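Local coordinates for putative ABC transporter, periplasmic binding protein, amino acid (Neisseria gonorrhoeae, PDB 2YLN) that probably binds L-cystine in the periplasm as the solute receptor of an ABC transporter, here closed around bound cysteine, at residues 65-68 and 69-72; 72-75 and 76-80; 83-86 and 87-90; 208-211 and 212-215. The protein carries 1 engineered substitution. All blocks are in the same frame, centred on the assembly; numbering follows the deposited sequence. Where two conformers were deposited one is given.

Interaction 1: residues 65-68 and 69-72; sequences GTYA and PFTY. With CYS (cysteine), chain C.
Four hydrogen bonds tie G65, Y67, F70 and T71 together in the tight turn between strands 66-67 and 71-73. Y67 N gives a fairly straight bond to T71 O at 2.8 Å, and Y67 O takes two donors in return: F70 N in the carbonyl plane on a lone pair, T71 N from above that plane. T66 and Y67 both face T71, and F70 and T71 both face Y67, each set a classic beta bulge. The peptide bond between A68 and P69 is cis, which helps the chain reverse. T71 OG1 accepts from G65 N at 3.0 Å and also bonds T63.

The side chains of Y67 and F70 point the same way, but their rings meet obliquely, planes at 45°, with CE2 of Y67 3.6 Å from CD2 of F70. A68 CB sits over one face of the Y72 ring, a CH-pi contact 4.1 Å from its centroid.

A chi1 of -175° turns the Y67 ring to the ligand, whose N lies 3.1 Å above the ring plane, over its centre. F70 CD2 lies over the rim of the opposite face. If the ligand amine is protonated, the pi cloud would probably help to hold its charge.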
loop_
_atom_site.group_PDB
_atom_site.type_symbol
_atom_site.label_atom_id
_atom_site.label_comp_id
_atom_site.label_asym_id
_atom_site.label_seq_id
_atom_site.Cartn_x
_atom_site.Cartn_y
_atom_site.Cartn_z
ATOM N N GLY A 65 5.199 0.382 8.000
ATOM C CA GLY A 65 6.184 -0.420 8.696
ATOM C C GLY A 65 5.626 -1.692 9.315
ATOM O O GLY A 65 6.384 -2.389 9.990
ATOM N N THR A 66 4.369 -2.020 9.050
ATOM C CA THR A 66 3.653 -3.137 9.663
ATOM C C THR A 66 2.867 -3.927 8.628
ATOM O O THR A 66 1.846 -4.574 8.935
ATOM C CB THR A 66 2.744 -2.631 10.747
ATOM O OG1 THR A 66 1.813 -1.717 10.162
ATOM C CG2 THR A 66 3.492 -1.921 11.873
ATOM N N TYR A 67 3.326 -3.940 7.359
ATOM C CA TYR A 67 2.550 -4.470 6.226
ATOM C C TYR A 67 3.476 -5.224 5.278
ATOM O O TYR A 67 3.822 -4.695 4.202
ATOM C CB TYR A 67 1.779 -3.368 5.565
ATOM C CG TYR A 67 0.844 -3.728 4.450
ATOM C CD1 TYR A 67 0.015 -4.845 4.481
ATOM C CD2 TYR A 67 0.727 -2.886 3.372
ATOM C CE1 TYR A 67 -0.902 -5.091 3.517
ATOM C CE2 TYR A 67 -0.234 -3.101 2.374
ATOM C CZ TYR A 67 -1.089 -4.205 2.490
ATOM O OH TYR A 67 -2.061 -4.359 1.514
ATOM N N ALA A 68 3.882 -6.420 5.628
ATOM C CA ALA A 68 4.734 -7.244 4.784
ATOM C C ALA A 68 3.932 -7.663 3.554
ATOM O O ALA A 68 2.748 -7.950 3.648
ATOM C CB ALA A 68 5.274 -8.415 5.514
ATOM N N PRO A 69 4.561 -7.775 2.365
ATOM C CA PRO A 69 5.991 -7.590 2.067
ATOM C C PRO A 69 6.305 -6.185 1.520
ATOM O O PRO A 69 7.341 -5.975 0.906
ATOM C CB PRO A 69 6.254 -8.662 1.011
ATOM C CG PRO A 69 4.999 -8.612 0.221
ATOM C CD PRO A 69 3.899 -8.415 1.233
ATOM N N PHE A 70 5.409 -5.230 1.759
ATOM C CA PHE A 70 5.497 -3.885 1.190
ATOM C C PHE A 70 6.294 -2.920 2.066
ATOM O O PHE A 70 7.000 -2.041 1.522
ATOM C CB PHE A 70 4.082 -3.336 0.937
ATOM C CG PHE A 70 3.322 -4.135 -0.057
ATOM C CD1 PHE A 70 3.680 -4.218 -1.404
ATOM C CD2 PHE A 70 2.157 -4.852 0.254
ATOM C CE1 PHE A 70 2.952 -4.895 -2.327
ATOM C CE2 PHE A 70 1.403 -5.525 -0.697
ATOM C CZ PHE A 70 1.786 -5.527 -2.012
ATOM N N THR A 71 6.091 -2.955 3.386
ATOM C CA THR A 71 6.667 -1.957 4.277
ATOM C C THR A 71 6.618 -2.603 5.666
ATOM O O THR A 71 5.536 -2.716 6.263
ATOM C CB THR A 71 5.898 -0.644 4.192
ATOM O OG1 THR A 71 6.362 0.194 5.272
ATOM C CG2 THR A 71 4.426 -0.733 4.245
ATOM N N TYR A 72 7.777 -3.100 6.113
ATOM C CA TYR A 72 7.802 -3.912 7.339
ATOM C C TYR A 72 9.184 -3.930 7.913
ATOM O O TYR A 72 10.118 -3.498 7.273
ATOM C CB TYR A 72 7.304 -5.376 7.010
ATOM C CG TYR A 72 8.233 -6.211 6.175
ATOM C CD1 TYR A 72 8.247 -6.069 4.813
ATOM C CD2 TYR A 72 9.100 -7.071 6.758
ATOM C CE1 TYR A 72 9.101 -6.842 4.043
ATOM C CE2 TYR A 72 10.001 -7.809 6.001
ATOM C CZ TYR A 72 10.025 -7.661 4.635
ATOM O OH TYR A 72 10.874 -8.426 3.825
HETATM N N CYS C . -1.879 -2.331 5.486
HETATM C CA CYS C . -3.190 -1.725 5.824
HETATM C C CYS C . -4.254 -2.833 5.742
HETATM O O CYS C . -3.860 -3.996 5.465
HETATM C CB CYS C . -3.517 -0.621 4.855
HETATM S SG CYS C . -3.727 -1.270 3.140
HETATM O OXT CYS C . -5.394 -2.477 5.967
#

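Interaction 2: residues 72-75 and 76-80; sequences YHDK and DGKLT
H73 and L79 meet on one side of the hairpin made by strands 71-73 and 79-80, and Y72 and T80 on the other. L79 CD1 lies over the imidazole face, 4.2 Å from the centroid of the H73 ring. T80 CG2 covers the Y72 ring, nearest to CZ at 3.8 Å, while the hydroxyl of T80 turns to E85. Two backbone bonds hold Y72 and T80 as an antiparallel hydrogen-bonded pair, and H73 and L79 form the non-hydrogen-bonded pair next to it.

The chain reverses through a type I beta turn from D74 to G77, closed by G77 N bonding to D74 O. D74 braces it from within: with chi1 at 74°, its carboxylate folds back over the turn, and D76 N and K78 N reach OD1 from opposite faces of the carboxylate plane. H73 ND1 adds a nearly straight bond of 2.8 Å to G77 O, which lies in the ring plane.

At the tip of the turn the contact faces solvent. In the K75 conformer given, one of two, NZ meets D76 OD2 at 2.9 Å, a salt bridge that may be only partly occupied, and a water joins K75 O to D76 OD1.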
loop_
_atom_site.group_PDB
_atom_site.type_symbol
_atom_site.label_atom_id
_atom_site.label_comp_id
_atom_site.label_asym_id
_atom_site.label_seq_id
_atom_site.Cartn_x
_atom_site.Cartn_y
_atom_site.Cartn_z
ATOM N N TYR A 72 7.777 -3.100 6.113
ATOM C CA TYR A 72 7.802 -3.912 7.339
ATOM C C TYR A 72 9.184 -3.930 7.913
ATOM O O TYR A 72 10.118 -3.498 7.273
ATOM C CB TYR A 72 7.304 -5.376 7.010
ATOM C CG TYR A 72 8.233 -6.211 6.175
ATOM C CD1 TYR A 72 8.247 -6.069 4.813
ATOM C CD2 TYR A 72 9.100 -7.071 6.758
ATOM C CE1 TYR A 72 9.101 -6.842 4.043
ATOM C CE2 TYR A 72 10.001 -7.809 6.001
ATOM C CZ TYR A 72 10.025 -7.661 4.635
ATOM O OH TYR A 72 10.874 -8.426 3.825
ATOM N N HIS A 73 9.324 -4.457 9.132
ATOM C CA HIS A 73 10.625 -4.631 9.706
ATOM C C HIS A 73 11.067 -6.058 9.622
ATOM O O HIS A 73 10.323 -6.967 9.949
ATOM C CB HIS A 73 10.640 -4.191 11.186
ATOM C CG HIS A 73 10.497 -2.710 11.355
ATOM N ND1 HIS A 73 11.568 -1.846 11.554
ATOM C CD2 HIS A 73 9.433 -1.934 11.217
ATOM C CE1 HIS A 73 11.111 -0.607 11.561
ATOM N NE2 HIS A 73 9.803 -0.631 11.426
ATOM N N ASP A 74 12.308 -6.247 9.208
ATOM C CA ASP A 74 12.869 -7.564 9.095
ATOM C C ASP A 74 13.318 -8.095 10.458
ATOM O O ASP A 74 13.078 -7.428 11.495
ATOM C CB ASP A 74 13.969 -7.620 8.056
ATOM C CG ASP A 74 15.258 -6.980 8.482
ATOM O OD1 ASP A 74 15.470 -6.721 9.678
ATOM O OD2 ASP A 74 16.076 -6.813 7.532
ATOM N N LYS A 75 13.886 -9.290 10.489
ATOM C CA LYS A 75 14.143 -9.963 11.771
ATOM C C LYS A 75 15.202 -9.268 12.588
ATOM O O LYS A 75 15.410 -9.638 13.756
ATOM C CB LYS A 75 14.658 -11.372 11.562
ATOM C CG LYS A 75 16.012 -11.387 10.867
ATOM C CD LYS A 75 16.498 -12.808 10.543
ATOM C CE LYS A 75 17.767 -12.795 9.811
ATOM N NZ LYS A 75 19.039 -12.533 10.598
ATOM N N ASP A 76 15.963 -8.377 11.956
ATOM C CA ASP A 76 16.939 -7.522 12.600
ATOM C C ASP A 76 16.491 -6.104 12.841
ATOM O O ASP A 76 17.320 -5.253 13.252
ATOM C CB ASP A 76 18.269 -7.601 11.772
ATOM C CG ASP A 76 18.970 -9.014 11.910
ATOM O OD1 ASP A 76 19.164 -9.501 13.074
ATOM O OD2 ASP A 76 19.211 -9.619 10.847
ATOM N N GLY A 77 15.196 -5.857 12.674
ATOM C CA GLY A 77 14.577 -4.611 12.957
ATOM C C GLY A 77 14.694 -3.573 11.870
ATOM O O GLY A 77 14.220 -2.451 12.035
ATOM N N LYS A 78 15.287 -3.945 10.724
ATOM C CA LYS A 78 15.493 -3.009 9.587
ATOM C C LYS A 78 14.141 -2.731 8.927
ATOM O O LYS A 78 13.441 -3.659 8.540
ATOM C CB LYS A 78 16.477 -3.562 8.519
ATOM C CG LYS A 78 16.656 -2.655 7.248
ATOM C CD LYS A 78 17.405 -3.366 6.124
ATOM C CE LYS A 78 17.358 -2.562 4.831
ATOM N NZ LYS A 78 17.909 -3.293 3.681
ATOM N N LEU A 79 13.785 -1.463 8.706
ATOM C CA LEU A 79 12.649 -1.103 7.828
ATOM C C LEU A 79 12.991 -1.456 6.394
ATOM O O LEU A 79 13.974 -0.943 5.858
ATOM C CB LEU A 79 12.301 0.323 8.024
ATOM C CG LEU A 79 11.100 0.791 7.180
ATOM C CD1 LEU A 79 9.751 0.180 7.666
ATOM C CD2 LEU A 79 11.003 2.311 7.186
ATOM N N THR A 80 12.170 -2.277 5.794
ATOM C CA THR A 80 12.350 -2.735 4.430
ATOM C C THR A 80 10.977 -2.997 3.856
ATOM O O THR A 80 9.987 -2.447 4.306
ATOM C CB THR A 80 13.292 -3.915 4.435
ATOM O OG1 THR A 80 13.645 -4.297 3.086
ATOM C CG2 THR A 80 12.766 -5.121 5.124
HETATM O O HOH W 1 17.510 -10.059 15.771
HETATM O O HOH W 2 19.899 -11.808 13.044
#

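Interaction 3: residues 83-86 and 87-90; sequences DVEV and TRAV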
loop_
_atom_site.group_PDB
_atom_site.type_symbol
_atom_site.label_atom_id
_atom_site.label_comp_id
_atom_site.label_asym_id
_atom_site.label_seq_id
_atom_site.Cartn_x
_atom_site.Cartn_y
_atom_site.Cartn_z
ATOM N N ASP A 83 7.944 -1.217 -1.108
ATOM C CA ASP A 83 7.706 0.212 -1.244
ATOM C C ASP A 83 8.842 1.055 -0.639
ATOM O O ASP A 83 9.226 2.099 -1.149
ATOM C CB ASP A 83 6.394 0.664 -0.606
ATOM C CG ASP A 83 5.171 0.129 -1.291
ATOM O OD1 ASP A 83 5.057 -1.094 -1.542
ATOM O OD2 ASP A 83 4.271 0.951 -1.652
ATOM N N VAL A 84 9.333 0.570 0.506
ATOM C CA VAL A 84 10.428 1.239 1.184
ATOM C C VAL A 84 11.692 1.212 0.300
ATOM O O VAL A 84 12.389 2.229 0.177
ATOM C CB VAL A 84 10.677 0.590 2.562
ATOM C CG1 VAL A 84 11.953 1.096 3.206
ATOM C CG2 VAL A 84 9.477 0.853 3.458
ATOM N N GLU A 85 12.038 0.043 -0.220
ATOM C CA GLU A 85 13.241 -0.093 -1.021
ATOM C C GLU A 85 13.131 0.689 -2.332
ATOM O O GLU A 85 14.100 1.283 -2.776
ATOM C CB GLU A 85 13.612 -1.557 -1.229
ATOM C CG GLU A 85 13.878 -2.320 0.044
ATOM C CD GLU A 85 14.974 -1.819 0.964
ATOM O OE1 GLU A 85 15.747 -0.909 0.586
ATOM O OE2 GLU A 85 15.077 -2.339 2.074
ATOM N N VAL A 86 11.949 0.706 -2.970
ATOM C CA VAL A 86 11.766 1.514 -4.138
ATOM C C VAL A 86 12.014 2.995 -3.789
ATOM O O VAL A 86 12.684 3.714 -4.500
ATOM C CB VAL A 86 10.369 1.336 -4.752
ATOM C CG1 VAL A 86 10.096 2.369 -5.815
ATOM C CG2 VAL A 86 10.228 -0.045 -5.390
ATOM N N THR A 87 11.444 3.440 -2.648
ATOM C CA THR A 87 11.566 4.816 -2.243
ATOM C C THR A 87 13.014 5.180 -1.972
ATOM O O THR A 87 13.500 6.245 -2.343
ATOM C CB THR A 87 10.654 5.122 -1.059
ATOM O OG1 THR A 87 9.306 4.891 -1.412
ATOM C CG2 THR A 87 10.793 6.589 -0.608
ATOM N N ARG A 88 13.766 4.282 -1.314
ATOM C CA ARG A 88 15.188 4.515 -1.100
ATOM C C ARG A 88 15.911 4.677 -2.437
ATOM O O ARG A 88 16.793 5.525 -2.567
ATOM C CB ARG A 88 15.856 3.440 -0.253
ATOM C CG ARG A 88 15.443 3.467 1.186
ATOM C CD ARG A 88 16.254 2.459 1.973
ATOM N NE ARG A 88 15.920 2.466 3.402
ATOM C CZ ARG A 88 15.469 1.442 4.105
ATOM N NH1 ARG A 88 15.315 0.217 3.639
ATOM N NH2 ARG A 88 15.139 1.672 5.379
ATOM N N ALA A 89 15.578 3.845 -3.412
ATOM C CA ALA A 89 16.242 3.898 -4.725
ATOM C C ALA A 89 15.866 5.193 -5.419
ATOM O O ALA A 89 16.731 5.810 -6.074
ATOM C CB ALA A 89 15.848 2.666 -5.521
ATOM N N VAL A 90 14.609 5.643 -5.325
ATOM C CA VAL A 90 14.192 6.927 -5.867
ATOM C C VAL A 90 15.016 8.029 -5.220
ATOM O O VAL A 90 15.495 8.969 -5.910
ATOM C CB VAL A 90 12.691 7.137 -5.711
ATOM C CG1 VAL A 90 12.292 8.578 -5.950
ATOM C CG2 VAL A 90 11.908 6.179 -6.612
#
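V84 lays its CG1 methyl over one face of the R88 guanidinium, 3.5 Å above the plane and displaced toward the rim. At the guanidinium edge stands the carboxylate of E85, which crosses the arginine with the two planes 51° apart. E85 OE2 and R88 NH1 form a salt bridge at 3.0 Å, and NH1 has a second, weak bond to OE1. A bend at chi2 (-58°) brings the glutamate back alongside its own helix to make this possible. Each charged group is also held from the strand before the helix: OE2 bonds the T80 hydroxyl, and NH1 bonds L79 O.

T87 OG1 stands beside its own backbone N (chi1 -61°) and gives a 2.8 Å bond to D83 O, a partner within one turn for the buried hydroxyl's proton. That carbonyl also accepts from T87 N, the two donors arriving from opposite faces of its plane. V86 and V90 present their methyls to helices 267-276 and 249-264, respectively.

The backbone bonds from residue i+4 to i, a threonine hydroxyl returned to the preceding turn and an i to i+3 Glu-Arg salt bridge are all features of a regular alpha helix, here helix 82-94.

Interaction 4: residues 208-211 and 212-215; sequences LNDE and LAVL. With CYS (cysteine), chain C.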
loop_
_atom_site.group_PDB
_atom_site.type_symbol
_atom_site.label_atom_id
_atom_site.label_comp_id
_atom_site.label_asym_id
_atom_site.label_seq_id
_atom_site.Cartn_x
_atom_site.Cartn_y
_atom_site.Cartn_z
ATOM N N LEU A 208 -11.125 -7.925 2.877
ATOM C CA LEU A 208 -10.538 -7.576 1.589
ATOM C C LEU A 208 -9.137 -7.075 1.797
ATOM O O LEU A 208 -8.877 -6.265 2.703
ATOM C CB LEU A 208 -11.355 -6.459 0.937
ATOM C CG LEU A 208 -12.733 -6.833 0.405
ATOM C CD1 LEU A 208 -13.529 -5.563 0.179
ATOM C CD2 LEU A 208 -12.553 -7.630 -0.917
ATOM N N ASN A 209 -8.162 -7.518 0.988
ATOM C CA ASN A 209 -6.854 -6.920 1.033
ATOM C C ASN A 209 -6.148 -7.254 -0.276
ATOM O O ASN A 209 -6.744 -7.739 -1.224
ATOM C CB ASN A 209 -6.097 -7.338 2.279
ATOM C CG ASN A 209 -5.120 -6.294 2.767
ATOM O OD1 ASN A 209 -4.071 -6.022 2.142
ATOM N ND2 ASN A 209 -5.449 -5.667 3.897
ATOM N N ASP A 210 -4.869 -6.940 -0.349
ATOM C CA ASP A 210 -4.088 -7.143 -1.521
ATOM C C ASP A 210 -3.717 -8.594 -1.740
ATOM O O ASP A 210 -3.289 -9.272 -0.812
ATOM C CB ASP A 210 -2.776 -6.301 -1.361
ATOM C CG ASP A 210 -1.884 -6.517 -2.569
ATOM O OD1 ASP A 210 -2.161 -5.865 -3.610
ATOM O OD2 ASP A 210 -0.951 -7.339 -2.473
ATOM N N GLU A 211 -3.773 -9.042 -2.990
ATOM C CA GLU A 211 -3.444 -10.431 -3.312
ATOM C C GLU A 211 -2.070 -10.850 -2.842
ATOM O O GLU A 211 -1.856 -11.952 -2.324
ATOM C CB GLU A 211 -3.570 -10.670 -4.811
ATOM C CG GLU A 211 -3.315 -12.113 -5.185
ATOM C CD GLU A 211 -2.882 -12.339 -6.628
ATOM O OE1 GLU A 211 -2.341 -11.401 -7.266
ATOM O OE2 GLU A 211 -3.063 -13.410 -7.139
ATOM N N LEU A 212 -1.075 -10.000 -3.152
ATOM C CA LEU A 212 0.307 -10.353 -2.814
ATOM C C LEU A 212 0.567 -10.342 -1.311
ATOM O O LEU A 212 1.325 -11.190 -0.815
ATOM C CB LEU A 212 1.278 -9.420 -3.541
ATOM C CG LEU A 212 1.113 -9.430 -5.076
ATOM C CD1 LEU A 212 1.970 -8.375 -5.693
ATOM C CD2 LEU A 212 1.466 -10.778 -5.662
ATOM N N ALA A 213 -0.048 -9.380 -0.588
ATOM C CA ALA A 213 0.110 -9.384 0.877
ATOM C C ALA A 213 -0.521 -10.624 1.484
ATOM O O ALA A 213 0.018 -11.232 2.419
ATOM C CB ALA A 213 -0.480 -8.129 1.489
ATOM N N VAL A 214 -1.664 -11.038 0.980
ATOM C CA VAL A 214 -2.336 -12.244 1.477
ATOM C C VAL A 214 -1.513 -13.499 1.142
ATOM O O VAL A 214 -1.291 -14.330 2.011
ATOM C CB VAL A 214 -3.777 -12.341 0.950
ATOM C CG1 VAL A 214 -4.357 -13.698 1.310
ATOM C CG2 VAL A 214 -4.627 -11.204 1.509
ATOM N N LEU A 215 -1.027 -13.578 -0.117
ATOM C CA LEU A 215 -0.198 -14.709 -0.458
ATOM C C LEU A 215 1.046 -14.787 0.400
ATOM O O LEU A 215 1.473 -15.896 0.826
ATOM C CB LEU A 215 0.154 -14.682 -1.947
ATOM C CG LEU A 215 -0.981 -14.942 -2.891
ATOM C CD1 LEU A 215 -0.528 -14.704 -4.332
ATOM C CD2 LEU A 215 -1.575 -16.349 -2.763
HETATM N N CYS C . -1.879 -2.331 5.486
HETATM C CA CYS C . -3.190 -1.725 5.824
HETATM C C CYS C . -4.254 -2.833 5.742
HETATM O O CYS C . -3.860 -3.996 5.465
HETATM C CB CYS C . -3.517 -0.621 4.855
HETATM S SG CYS C . -3.727 -1.270 3.140
HETATM O OXT CYS C . -5.394 -2.477 5.967
#
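An N-cap joins strand 206-210 to helix 211-220, directly beside the cysteine site. D210 occupies the cap position, and its chi1 of 178° swings the carboxylate over the first turn. OD2 receives A213 N at 2.9 Å through its anti lone pair and takes a second, weak and bent bond from L212 N. The other carboxylate oxygen, OD1, bonds S144. A negative group here should interact favourably with the helix dipole as well as with the N-H groups.

Next to the cap, N209 faces the ligand. Its amide divides its two ends between separate tasks: ND2 gives a 2.8 Å bond to O of the cysteine carboxylate, while OD1 accepts from D210 N and from the Y67 hydroxyl. With both ends occupied, the amide is fixed in its rotation.

Further along the turn, E211 and L215 lie side by side, E211 CG being 3.9 Å from L215 CD1 in the glutamate conformer given. V214 N closes the first backbone bond onto D210 O at 3.0 Å.

V214 packs against strands 142-151 and 226-231, and L215 also touches the latter. D210 and A213 also meet F70, while Y175 of helix 174-181 lies against N209.

Following the chain, interaction 1 closes the turn from strand 66-67 into 71-73, and interaction 2 begins on Y72, where interaction 1 ends, closing the next hairpin into 79-80. Together they build one three-stranded antiparallel sheet. Interaction 3 follows in series on helix 82-94: its E85 and R88 clasp the last strand of interaction 2, and D83 N probably bonds F70 O of interaction 1. Far later in sequence, interaction 4 returns to interaction 1, the two meeting at the cysteine ligand, through a probable Y67 OH to N209 OD1 bond and by packing of F70 and A213. None nests within or crosses another. Interactions 2 and 4 do not touch, their nearest atoms about 10 Å apart, so interaction 1 is the bridge between them.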